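Local coordinates for twitching motility protein PilT (Aquifex aeolicus, PDB 2EYU), which is a pilus retraction motor with a P-loop NTPase core, probably hydrolysing ATP to draw in type IV pili and power twitching motility, at residues Leu27-Gly32 / Gly128-Asn133; Thr31-Ser36 / Ser167-Pro172; Ile102-Met107 / His124-Thr129. The protein carries 1 engineered substitution. All coordinates share one frame; numbering follows the deposited sequence.

Overall arrangement
All three contacts lie in the parallel part of one central sheet, where strands 101-104, 125-130, 26-31 and 162-171 follow one another. From the N terminus, strand 26-31 leads into the probable P-loop, and contacts 1 and 2 both start there, sharing Thr-31 and Gly-32. Contact 1 closes a loop of 95 residues by pairing 27-32 with 128-133. Contact 2 spans 130 residues and joins 31-36 to strand 162-171 on the opposite flank. Contact 3 is much more local: 102-107 returns to 124-129 after one helix. It nests within the loop closed by contact 2 and ends on the stretch used by contact 1, with Gly-128 and Thr-129 common to both.

Contact 1: residues Leu27-Gly32 / Gly128-Asn133; sequences LILVTG and GTLHTN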
ATOM      1  N   LEU A  27       4.696  -1.064   8.537  1.00 18.44           N
ATOM      2  CA  LEU A  27       3.921  -0.197   7.638  1.00 23.77           C
ATOM      3  C   LEU A  27       3.449  -0.864   6.358  1.00 23.61           C
ATOM      4  O   LEU A  27       4.153  -1.518   5.596  1.00 20.03           O
ATOM      5  CB  LEU A  27       4.797   1.032   7.340  1.00 23.74           C
ATOM      6  CG  LEU A  27       4.114   2.125   6.520  1.00 24.47           C
ATOM      7  CD1 LEU A  27       3.147   2.918   7.397  1.00 13.33           C
ATOM      8  CD2 LEU A  27       5.165   3.024   5.890  1.00 47.64           C
ATOM      9  N   ILE A  28       2.151  -0.721   6.066  1.00 13.18           N
ATOM     10  CA  ILE A  28       1.594  -1.257   4.819  1.00 12.79           C
ATOM     11  C   ILE A  28       1.096  -0.072   3.991  1.00 22.13           C
ATOM     12  O   ILE A  28       0.300   0.680   4.557  1.00 14.69           O
ATOM     13  CB  ILE A  28       0.407  -2.191   5.037  1.00 24.10           C
ATOM     14  CG1 ILE A  28       0.793  -3.516   5.702  1.00 33.75           C
ATOM     15  CG2 ILE A  28      -0.347  -2.420   3.730  1.00 19.71           C
ATOM     16  CD1 ILE A  28      -0.358  -4.259   6.343  1.00 30.13           C
ATOM     17  N   LEU A  29       1.524   0.083   2.747  1.00 21.28           N
ATOM     18  CA  LEU A  29       1.090   1.221   1.950  1.00 15.07           C
ATOM     19  C   LEU A  29       0.306   0.794   0.725  1.00 20.89           C
ATOM     20  O   LEU A  29       0.702  -0.167   0.063  1.00 25.31           O
ATOM     21  CB  LEU A  29       2.298   2.012   1.461  1.00 18.53           C
ATOM     22  CG  LEU A  29       3.269   2.482   2.546  1.00 20.42           C
ATOM     23  CD1 LEU A  29       4.384   3.316   1.941  1.00 33.85           C
ATOM     24  CD2 LEU A  29       2.529   3.265   3.602  1.00 14.04           C
ATOM     25  N   VAL A  30      -0.798   1.498   0.440  1.00 20.56           N
ATOM     26  CA  VAL A  30      -1.545   1.109  -0.775  1.00 15.41           C
ATOM     27  C   VAL A  30      -1.663   2.367  -1.620  1.00 21.88           C
ATOM     28  O   VAL A  30      -2.149   3.394  -1.117  1.00 19.99           O
ATOM     29  CB  VAL A  30      -2.904   0.497  -0.427  1.00 28.10           C
ATOM     30  CG1 VAL A  30      -3.753   0.268  -1.658  1.00 19.40           C
ATOM     31  CG2 VAL A  30      -2.699  -0.845   0.273  1.00 22.81           C
ATOM     32  N   THR A  31      -1.187   2.343  -2.860  1.00 19.53           N
ATOM     33  CA  THR A  31      -1.079   3.616  -3.574  1.00 16.59           C
ATOM     34  C   THR A  31      -1.654   3.561  -4.985  1.00 10.50           C
ATOM     35  O   THR A  31      -2.023   2.519  -5.494  1.00 28.92           O
ATOM     36  CB  THR A  31       0.391   4.070  -3.695  1.00 23.00           C
ATOM     37  OG1 THR A  31       1.062   3.164  -4.568  1.00 27.74           O
ATOM     38  CG2 THR A  31       1.100   4.009  -2.340  1.00 25.56           C
ATOM     39  N   GLY A  32      -1.732   4.748  -5.592  1.00 20.72           N
ATOM     40  CA  GLY A  32      -2.217   4.914  -6.945  1.00 24.83           C
ATOM     41  C   GLY A  32      -2.897   6.254  -7.175  1.00 24.80           C
ATOM     42  O   GLY A  32      -3.205   7.038  -6.278  1.00 16.20           O
ATOM     43  N   GLY A 128      -1.360   3.075   5.338  1.00 17.76           N
ATOM     44  CA  GLY A 128      -1.488   4.422   4.829  1.00 21.21           C
ATOM     45  C   GLY A 128      -1.716   4.407   3.332  1.00 21.86           C
ATOM     46  O   GLY A 128      -1.556   3.388   2.663  1.00 24.22           O
ATOM     47  N   THR A 129      -2.114   5.550   2.771  1.00 30.81           N
ATOM     48  CA  THR A 129      -2.235   5.646   1.332  1.00 19.60           C
ATOM     49  C   THR A 129      -1.439   6.856   0.840  1.00 18.52           C
ATOM     50  O   THR A 129      -1.306   7.858   1.549  1.00 22.53           O
ATOM     51  CB  THR A 129      -3.658   5.834   0.759  1.00 38.03           C
ATOM     52  OG1 THR A 129      -4.219   7.028   1.329  1.00 38.84           O
ATOM     53  CG2 THR A 129      -4.585   4.687   1.098  1.00 24.62           C
ATOM     54  N   LEU A 130      -0.945   6.704  -0.378  1.00 21.88           N
ATOM     55  CA  LEU A 130      -0.323   7.807  -1.106  1.00 28.23           C
ATOM     56  C   LEU A 130      -0.835   7.763  -2.553  1.00 32.78           C
ATOM     57  O   LEU A 130      -1.363   6.725  -2.984  1.00 23.85           O
ATOM     58  CB  LEU A 130       1.182   7.717  -1.137  1.00 25.72           C
ATOM     59  CG  LEU A 130       2.034   7.390   0.075  1.00 35.84           C
ATOM     60  CD1 LEU A 130       2.209   5.891   0.256  1.00 34.60           C
ATOM     61  CD2 LEU A 130       3.400   8.055  -0.064  1.00 25.77           C
ATOM     62  N   HIS A 131      -0.648   8.854  -3.272  1.00 25.97           N
ATOM     63  CA  HIS A 131      -1.046   8.934  -4.679  1.00 18.99           C
ATOM     64  C   HIS A 131       0.057   8.611  -5.664  1.00 33.10           C
ATOM     65  O   HIS A 131      -0.048   8.849  -6.882  1.00 30.64           O
ATOM     66  CB  HIS A 131      -1.575  10.353  -4.961  1.00 24.38           C
ATOM     67  CG  HIS A 131      -3.028  10.482  -4.606  1.00 24.05           C
ATOM     68  ND1 HIS A 131      -3.502  11.475  -3.775  1.00 41.87           N
ATOM     69  CD2 HIS A 131      -4.117   9.776  -4.981  1.00 37.28           C
ATOM     70  CE1 HIS A 131      -4.809  11.362  -3.643  1.00 40.86           C
ATOM     71  NE2 HIS A 131      -5.215  10.335  -4.363  1.00 35.50           N
ATOM     72  N   THR A 132       1.155   8.037  -5.185  1.00 31.68           N
ATOM     73  CA  THR A 132       2.243   7.623  -6.076  1.00 23.15           C
ATOM     74  C   THR A 132       1.840   6.444  -6.931  1.00 23.73           C
ATOM     75  O   THR A 132       0.953   5.661  -6.573  1.00 34.90           O
ATOM     76  CB  THR A 132       3.490   7.243  -5.253  1.00 35.35           C
ATOM     77  OG1 THR A 132       3.077   6.301  -4.254  1.00 24.46           O
ATOM     78  CG2 THR A 132       4.055   8.445  -4.518  1.00 19.20           C
ATOM     79  N   ASN A 133       2.493   6.298  -8.085  1.00 22.20           N
ATOM     80  CA  ASN A 133       2.035   5.294  -9.042  1.00 24.40           C
ATOM     81  C   ASN A 133       2.789   3.981  -8.955  1.00 32.18           C
ATOM     82  O   ASN A 133       2.285   2.992  -9.488  1.00 33.89           O
ATOM     83  CB  ASN A 133       2.143   5.866 -10.466  1.00 40.84           C
ATOM     84  CG  ASN A 133       0.770   6.297 -10.964  1.00 52.50           C
ATOM     85  OD1 ASN A 133       0.497   6.318 -12.161  1.00 77.17           O
ATOM     86  ND2 ASN A 133      -0.095   6.633 -10.011  1.00 43.00           N
TER
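In the parallel core of this P-loop NTPase sheet, Leu-29 and Gly-128 pair where strand 26-31 runs beside strand 125-130 towards the probable Walker A loop. The backbone of Gly-128 is gripped twice: its N donates to Ile-28 O at 3.0 Å, and its O accepts from Val-30 N, also at 3.0 Å. The two short strand segments make an angle of 35°, and further along the bonding becomes less regular. Gly-32 N reaches Leu-130 O at 3.3 Å, the donor tilted 20° from the carbonyl plane. Gly-32 has a phi of 150°, at which any CB would press on the preceding carbonyl, so only glycine suits this turn into the loop.

Leu-130 carries the apolar part of the contact. Its CD1 touches Leu-29 CD1 at 3.8 Å and lies tight against Thr-31 CG2 at 3.4 Å, the Thr-31 and Leu-130 side chains running side by side. With CG2 anti to its carbonyl carbon, Thr-31 offers this methyl to leucine while OG1 makes a weak bond to Thr-132 O (3.2 Å), its stronger partner being Ser-167 OG on strand 162-171. Beyond the strand, the ring edge of His-131 brings CD2 to 3.2 Å from Gly-32 O.

Helix 135-144 packs against Leu-29, Thr-31 and Leu-130, helix 38-52 against Val-30 and Thr-129, and strand 162-171 flanks 26-31 on its other edge.

Contact 2: residues Thr31-Ser36 / Ser167-Pro172; sequences TGPTGS and SQRLLP
Thr-31 and Ser-167 direct their side chains to the same face of the sheet at a parallel bridge, just where strand 26-31 gives way to the probable P-loop. Their hydroxyls meet tip to tip, Thr-31 OG1 lying 3.0 Å from Ser-167 OG. Ser-167 OG has one proton and two acceptors within its range, Thr-31 OG1 and Asn-133 O, and the geometry does not settle which receives it. The backbone link is firmer: Gln-168 N donates to Thr-31 O at 2.7 Å, nearly straight at 170°.

Past this bond the loop turns over Gln-168 O, which is approached by Pro-33 CD at 3.8 Å and by Ser-36 CB at 3.6 Å. Just before Pro-33, Gly-32 suits its place, for a CB there would run into Gln-168 O. Leu-170 reaches towards the loop from the strand, its CG anti to its own carbonyl carbon (chi1 -73°), and this lays CD1 at 3.5 Å from Ser-36 O. Arg-169 heads the other way, yet its guanidinium comes obliquely near Pro-33 CG and is held by a hydrogen bond to Asn-133 OD1.

The loop itself bends as a type II turn from Pro-33 to Ser-36, with Gly-35 supplying the positive phi of its third position. Ser-36 turns its hydroxyl back across that turn, OG making a weak bond to Pro-33 O at 3.1 Å.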
ATOM      1  N   THR A  31      -1.187   2.343  -2.860  1.00 19.53           N
ATOM      2  CA  THR A  31      -1.079   3.616  -3.574  1.00 16.59           C
ATOM      3  C   THR A  31      -1.654   3.561  -4.985  1.00 10.50           C
ATOM      4  O   THR A  31      -2.023   2.519  -5.494  1.00 28.92           O
ATOM      5  CB  THR A  31       0.391   4.070  -3.695  1.00 23.00           C
ATOM      6  OG1 THR A  31       1.062   3.164  -4.568  1.00 27.74           O
ATOM      7  CG2 THR A  31       1.100   4.009  -2.340  1.00 25.56           C
ATOM      8  N   GLY A  32      -1.732   4.748  -5.592  1.00 20.72           N
ATOM      9  CA  GLY A  32      -2.217   4.914  -6.945  1.00 24.83           C
ATOM     10  C   GLY A  32      -2.897   6.254  -7.175  1.00 24.80           C
ATOM     11  O   GLY A  32      -3.205   7.038  -6.278  1.00 16.20           O
ATOM     12  N   PRO A  33      -3.153   6.544  -8.445  1.00 17.49           N
ATOM     13  CA  PRO A  33      -3.722   7.846  -8.812  1.00 18.42           C
ATOM     14  C   PRO A  33      -5.135   8.055  -8.315  1.00 27.87           C
ATOM     15  O   PRO A  33      -5.683   7.346  -7.464  1.00 39.76           O
ATOM     16  CB  PRO A  33      -3.677   7.783 -10.350  1.00 22.27           C
ATOM     17  CG  PRO A  33      -3.696   6.325 -10.673  1.00 28.31           C
ATOM     18  CD  PRO A  33      -2.896   5.652  -9.586  1.00 22.00           C
ATOM     19  N   THR A  34      -5.776   9.091  -8.859  1.00 26.99           N
ATOM     20  CA  THR A  34      -7.148   9.388  -8.460  1.00 31.95           C
ATOM     21  C   THR A  34      -8.079   8.265  -8.856  1.00 20.24           C
ATOM     22  O   THR A  34      -7.951   7.705  -9.945  1.00 25.42           O
ATOM     23  CB  THR A  34      -7.569  10.728  -9.107  1.00 29.03           C
ATOM     24  OG1 THR A  34      -7.021  11.766  -8.281  1.00 28.70           O
ATOM     25  CG2 THR A  34      -9.071  10.872  -9.120  1.00 37.02           C
ATOM     26  N   GLY A  35      -9.035   7.872  -8.023  1.00 25.43           N
ATOM     27  CA  GLY A  35      -9.921   6.785  -8.367  1.00 38.65           C
ATOM     28  C   GLY A  35      -9.245   5.477  -8.739  1.00 41.62           C
ATOM     29  O   GLY A  35      -9.776   4.803  -9.625  1.00 27.39           O
ATOM     30  N   SER A  36      -8.150   5.122  -8.085  1.00 29.05           N
ATOM     31  CA  SER A  36      -7.367   3.920  -8.293  1.00 24.06           C
ATOM     32  C   SER A  36      -7.919   2.703  -7.572  1.00 27.90           C
ATOM     33  O   SER A  36      -7.408   1.596  -7.783  1.00 24.64           O
ATOM     34  CB  SER A  36      -5.939   4.143  -7.724  1.00 22.55           C
ATOM     35  OG  SER A  36      -6.103   4.456  -6.339  1.00 26.45           O
ATOM     36  N   SER A 167       0.741  -0.954  -5.343  1.00 16.02           N
ATOM     37  CA  SER A 167       0.452   0.125  -6.283  1.00 16.43           C
ATOM     38  C   SER A 167      -0.721  -0.308  -7.161  1.00 23.44           C
ATOM     39  O   SER A 167      -0.572  -1.286  -7.879  1.00 23.64           O
ATOM     40  CB  SER A 167       1.666   0.414  -7.149  1.00 25.30           C
ATOM     41  OG  SER A 167       2.333   1.601  -6.781  1.00 36.84           O
ATOM     42  N   GLN A 168      -1.888   0.335  -7.147  1.00 26.97           N
ATOM     43  CA  GLN A 168      -3.023  -0.209  -7.891  1.00 16.11           C
ATOM     44  C   GLN A 168      -3.480   0.702  -9.026  1.00 21.73           C
ATOM     45  O   GLN A 168      -3.340   1.907  -8.939  1.00 16.41           O
ATOM     46  CB  GLN A 168      -4.246  -0.419  -6.997  1.00 22.94           C
ATOM     47  CG  GLN A 168      -4.260  -1.646  -6.096  1.00 37.22           C
ATOM     48  CD  GLN A 168      -5.219  -1.425  -4.923  1.00 11.94           C
ATOM     49  OE1 GLN A 168      -6.341  -0.978  -5.182  1.00 35.20           O
ATOM     50  NE2 GLN A 168      -4.763  -1.669  -3.713  1.00 44.50           N
ATOM     51  N   ARG A 169      -4.056   0.072 -10.041  1.00 27.86           N
ATOM     52  CA  ARG A 169      -4.815   0.771 -11.064  1.00 27.48           C
ATOM     53  C   ARG A 169      -5.991  -0.125 -11.471  1.00 24.55           C
ATOM     54  O   ARG A 169      -5.853  -1.350 -11.500  1.00 20.83           O
ATOM     55  CB  ARG A 169      -3.963   1.126 -12.270  1.00 31.44           C
ATOM     56  CG  ARG A 169      -4.522   2.277 -13.097  1.00 39.28           C
ATOM     57  CD  ARG A 169      -3.580   2.622 -14.243  1.00 43.78           C
ATOM     58  NE  ARG A 169      -2.625   3.657 -13.849  1.00 47.55           N
ATOM     59  CZ  ARG A 169      -2.311   4.712 -14.591  1.00 44.34           C
ATOM     60  NH1 ARG A 169      -2.871   4.888 -15.780  1.00 62.47           N
ATOM     61  NH2 ARG A 169      -1.431   5.592 -14.137  1.00 53.29           N
ATOM     62  N   LEU A 170      -7.114   0.516 -11.752  1.00 24.61           N
ATOM     63  CA  LEU A 170      -8.327  -0.151 -12.199  1.00 24.29           C
ATOM     64  C   LEU A 170      -8.484   0.036 -13.704  1.00 28.50           C
ATOM     65  O   LEU A 170      -8.540   1.187 -14.150  1.00 46.51           O
ATOM     66  CB  LEU A 170      -9.538   0.409 -11.447  1.00 16.38           C
ATOM     67  CG  LEU A 170      -9.696   0.009  -9.981  1.00 27.68           C
ATOM     68  CD1 LEU A 170     -10.564   1.019  -9.242  1.00 55.44           C
ATOM     69  CD2 LEU A 170     -10.302  -1.374  -9.865  1.00 25.96           C
ATOM     70  N   LEU A 171      -8.530  -1.042 -14.475  1.00 29.75           N
ATOM     71  CA  LEU A 171      -8.621  -0.967 -15.932  1.00 26.83           C
ATOM     72  C   LEU A 171     -10.017  -1.371 -16.405  1.00 33.45           C
ATOM     73  O   LEU A 171     -10.659  -2.197 -15.748  1.00 34.29           O
ATOM     74  CB  LEU A 171      -7.689  -1.943 -16.605  1.00 23.09           C
ATOM     75  CG  LEU A 171      -6.260  -1.608 -17.013  1.00 38.86           C
ATOM     76  CD1 LEU A 171      -6.225  -1.085 -18.443  1.00 45.58           C
ATOM     77  CD2 LEU A 171      -5.624  -0.615 -16.059  1.00 39.78           C
ATOM     78  N   PRO A 172     -10.476  -0.869 -17.541  1.00 41.30           N
ATOM     79  CA  PRO A 172     -11.734  -1.386 -18.094  1.00 46.84           C
ATOM     80  C   PRO A 172     -11.545  -2.803 -18.634  1.00 54.09           C
ATOM     81  O   PRO A 172     -10.402  -3.253 -18.629  1.00 41.78           O
ATOM     82  CB  PRO A 172     -12.015  -0.442 -19.265  1.00 46.02           C
ATOM     83  CG  PRO A 172     -10.658   0.016 -19.682  1.00 47.61           C
ATOM     84  CD  PRO A 172      -9.891   0.180 -18.388  1.00 43.21           C
TER

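Contact 3: residues Ile102-Met107 / His124-Thr129; sequences IFVGEM and HLVFGT
Ile-102 straddles Val-126 on the parallel neighbour, its N bonding to Leu-125 O at 3.0 Å and its O accepting from Phe-127 N, while Val-104 N continues the ladder to Phe-127 O; the axes of the short strand segments approach to 4.7 Å at an angle of only 19°.

On one face, the beta-branched residues suit a buried strand, and Ile-102 and Val-126 stand alongside each other, their CG2 methyls 3.5 Å apart. Val-104 sets CG1 against Phe-127 O at 3.3 Å. Beside it Gly-128 leaves room for its neighbours, since a CB there would collide with the selenium of Met-107, a selenomethionine, and crowd Val-104 CG1. That selenium instead settles 3.5 Å from Thr-129 O.

The other face belongs to the two phenylalanines, whose side chains cross at about a right angle without stacking. Phe-103, its CG anti to the backbone N (chi1 164°), lies along the neighbouring strand and meets it edge-on: CD1 is 3.5 Å from Phe-127 O, in the ring plane, and 3.7 Å from Phe-127 CB. Further round the rim, CE1 reaches Thr-129 CG2 at 4.1 Å. An alanine at Phe-103 would probably open a gap beside Phe-127 CB and leave the Thr-129 methyl without this ring edge. The oxygens of Glu-106, Gly-105 and Thr-129 crowd too closely in the model for their bonding to be trusted.

The pair forms a beta-alpha-beta unit through helix 110-121, which covers Met-107 and Val-126. Helix 87-97 packs on Ile-102 and Val-104, helix 38-52 covers both phenylalanines through Ile-42, and strand 56-61 continues the sheet beyond Phe-103.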
ATOM      1  N   ILE A 102      -3.714   1.032  13.072  1.00 15.65           N
ATOM      2  CA  ILE A 102      -4.184   2.378  12.766  1.00 18.58           C
ATOM      3  C   ILE A 102      -4.220   2.561  11.251  1.00 26.94           C
ATOM      4  O   ILE A 102      -3.290   2.120  10.577  1.00 14.31           O
ATOM      5  CB  ILE A 102      -3.288   3.506  13.282  1.00 20.15           C
ATOM      6  CG1 ILE A 102      -3.737   4.899  12.831  1.00 25.83           C
ATOM      7  CG2 ILE A 102      -1.860   3.262  12.842  1.00 33.64           C
ATOM      8  CD1 ILE A 102      -4.261   5.773  13.950  1.00 38.41           C
ATOM      9  N   PHE A 103      -5.240   3.229  10.720  1.00 19.47           N
ATOM     10  CA  PHE A 103      -5.166   3.526   9.272  1.00 17.03           C
ATOM     11  C   PHE A 103      -5.138   5.050   9.164  1.00 29.79           C
ATOM     12  O   PHE A 103      -6.064   5.669   9.688  1.00 19.16           O
ATOM     13  CB  PHE A 103      -6.310   2.838   8.550  1.00 23.80           C
ATOM     14  CG  PHE A 103      -6.616   3.319   7.139  1.00 24.15           C
ATOM     15  CD1 PHE A 103      -5.630   3.639   6.230  1.00 16.16           C
ATOM     16  CD2 PHE A 103      -7.944   3.454   6.746  1.00 35.15           C
ATOM     17  CE1 PHE A 103      -5.937   4.087   4.953  1.00 21.85           C
ATOM     18  CE2 PHE A 103      -8.261   3.898   5.477  1.00 32.82           C
ATOM     19  CZ  PHE A 103      -7.261   4.227   4.586  1.00 33.25           C
ATOM     20  N   VAL A 104      -4.102   5.594   8.546  1.00 31.03           N
ATOM     21  CA  VAL A 104      -3.903   7.002   8.266  1.00 19.09           C
ATOM     22  C   VAL A 104      -4.205   7.281   6.790  1.00 24.82           C
ATOM     23  O   VAL A 104      -3.458   6.914   5.877  1.00 26.48           O
ATOM     24  CB  VAL A 104      -2.485   7.496   8.582  1.00 29.48           C
ATOM     25  CG1 VAL A 104      -1.425   6.756   7.791  1.00 34.37           C
ATOM     26  CG2 VAL A 104      -2.378   8.993   8.322  1.00 26.22           C
ATOM     27  N   GLY A 105      -5.333   7.938   6.576  1.00 23.00           N
ATOM     28  CA  GLY A 105      -5.882   8.131   5.251  1.00 32.11           C
ATOM     29  C   GLY A 105      -4.908   8.729   4.265  1.00 39.90           C
ATOM     30  O   GLY A 105      -4.862   8.377   3.086  1.00 49.49           O
ATOM     31  N   GLU A 106      -4.106   9.686   4.719  1.00 45.49           N
ATOM     32  CA  GLU A 106      -3.188  10.342   3.794  1.00 46.01           C
ATOM     33  C   GLU A 106      -2.036  10.974   4.563  1.00 39.89           C
ATOM     34  O   GLU A 106      -2.272  11.525   5.637  1.00 32.49           O
ATOM     35  CB  GLU A 106      -3.906  11.407   2.967  1.00 58.82           C
ATOM     36  CG  GLU A 106      -3.436  11.549   1.532  1.00 64.13           C
ATOM     37  CD  GLU A 106      -3.149  10.245   0.821  1.00 66.49           C
ATOM     38  OE1 GLU A 106      -2.135  10.168   0.094  1.00 53.60           O
ATOM     39  OE2 GLU A 106      -3.930   9.279   0.961  1.00 77.40           O
HETATM   40  N   MSE A 107      -0.858  10.860   3.980  1.00 42.45           N
HETATM   41  CA  MSE A 107       0.362  11.479   4.461  1.00 43.04           C
HETATM   42  C   MSE A 107       0.888  12.448   3.394  1.00 40.00           C
HETATM   43  O   MSE A 107       1.703  12.042   2.566  1.00 36.92           O
HETATM   44  CB  MSE A 107       1.431  10.441   4.793  1.00 53.63           C
HETATM   45  CG  MSE A 107       1.358   9.200   3.917  1.00 52.03           C
HETATM   46 SE   MSE A 107       0.250   7.813   4.677  1.00 89.00          SE
HETATM   47  CE  MSE A 107       1.338   7.766   6.273  1.00 20.66           C
ATOM     48  N   HIS A 124       2.909  -1.144  16.349  1.00 23.29           N
ATOM     49  CA  HIS A 124       1.594  -1.059  15.731  1.00 18.78           C
ATOM     50  C   HIS A 124       1.655  -1.321  14.235  1.00 13.68           C
ATOM     51  O   HIS A 124       2.648  -0.986  13.601  1.00 31.20           O
ATOM     52  CB  HIS A 124       0.980   0.328  15.959  1.00 30.52           C
ATOM     53  CG  HIS A 124       1.068   0.782  17.380  1.00 36.14           C
ATOM     54  ND1 HIS A 124       2.152   1.467  17.887  1.00 33.88           N
ATOM     55  CD2 HIS A 124       0.196   0.638  18.406  1.00 38.72           C
ATOM     56  CE1 HIS A 124       1.944   1.729  19.167  1.00 27.70           C
ATOM     57  NE2 HIS A 124       0.763   1.241  19.503  1.00 41.91           N
ATOM     58  N   LEU A 125       0.562  -1.888  13.734  1.00 21.46           N
ATOM     59  CA  LEU A 125       0.395  -2.152  12.313  1.00 14.38           C
ATOM     60  C   LEU A 125      -0.183  -0.897  11.677  1.00 22.37           C
ATOM     61  O   LEU A 125      -1.250  -0.427  12.084  1.00 36.39           O
ATOM     62  CB  LEU A 125      -0.507  -3.357  12.061  1.00 17.24           C
ATOM     63  CG  LEU A 125      -0.567  -3.800  10.593  1.00 22.13           C
ATOM     64  CD1 LEU A 125       0.820  -4.135  10.066  1.00 15.76           C
ATOM     65  CD2 LEU A 125      -1.475  -5.004  10.405  1.00 20.04           C
ATOM     66  N   VAL A 126       0.521  -0.329  10.698  1.00 17.14           N
ATOM     67  CA  VAL A 126       0.054   0.944  10.156  1.00 22.93           C
ATOM     68  C   VAL A 126      -0.283   0.820   8.673  1.00 22.11           C
ATOM     69  O   VAL A 126       0.552   0.420   7.878  1.00 19.83           O
ATOM     70  CB  VAL A 126       1.082   2.063  10.378  1.00 29.61           C
ATOM     71  CG1 VAL A 126       0.566   3.376   9.803  1.00 18.45           C
ATOM     72  CG2 VAL A 126       1.383   2.230  11.865  1.00 22.01           C
ATOM     73  N   PHE A 127      -1.521   1.140   8.295  1.00 10.60           N
ATOM     74  CA  PHE A 127      -1.911   1.288   6.901  1.00 19.51           C
ATOM     75  C   PHE A 127      -1.880   2.769   6.527  1.00 14.69           C
ATOM     76  O   PHE A 127      -2.311   3.652   7.280  1.00 18.02           O
ATOM     77  CB  PHE A 127      -3.338   0.777   6.632  1.00 20.68           C
ATOM     78  CG  PHE A 127      -3.493  -0.731   6.671  1.00 21.92           C
ATOM     79  CD1 PHE A 127      -3.494  -1.389   7.894  1.00 27.40           C
ATOM     80  CD2 PHE A 127      -3.641  -1.465   5.507  1.00 16.64           C
ATOM     81  CE1 PHE A 127      -3.630  -2.766   7.939  1.00 28.63           C
ATOM     82  CE2 PHE A 127      -3.767  -2.839   5.547  1.00 17.26           C
ATOM     83  CZ  PHE A 127      -3.760  -3.492   6.769  1.00 24.32           C
ATOM     84  N   GLY A 128      -1.360   3.075   5.338  1.00 17.76           N
ATOM     85  CA  GLY A 128      -1.488   4.422   4.829  1.00 21.21           C
ATOM     86  C   GLY A 128      -1.716   4.407   3.332  1.00 21.86           C
ATOM     87  O   GLY A 128      -1.556   3.388   2.663  1.00 24.22           O
ATOM     88  N   THR A 129      -2.114   5.550   2.771  1.00 30.81           N
ATOM     89  CA  THR A 129      -2.235   5.646   1.332  1.00 19.60           C
ATOM     90  C   THR A 129      -1.439   6.856   0.840  1.00 18.52           C
ATOM     91  O   THR A 129      -1.306   7.858   1.549  1.00 22.53           O
ATOM     92  CB  THR A 129      -3.658   5.834   0.759  1.00 38.03           C
ATOM     93  OG1 THR A 129      -4.219   7.028   1.329  1.00 38.84           O
ATOM     94  CG2 THR A 129      -4.585   4.687   1.098  1.00 24.62           C
TER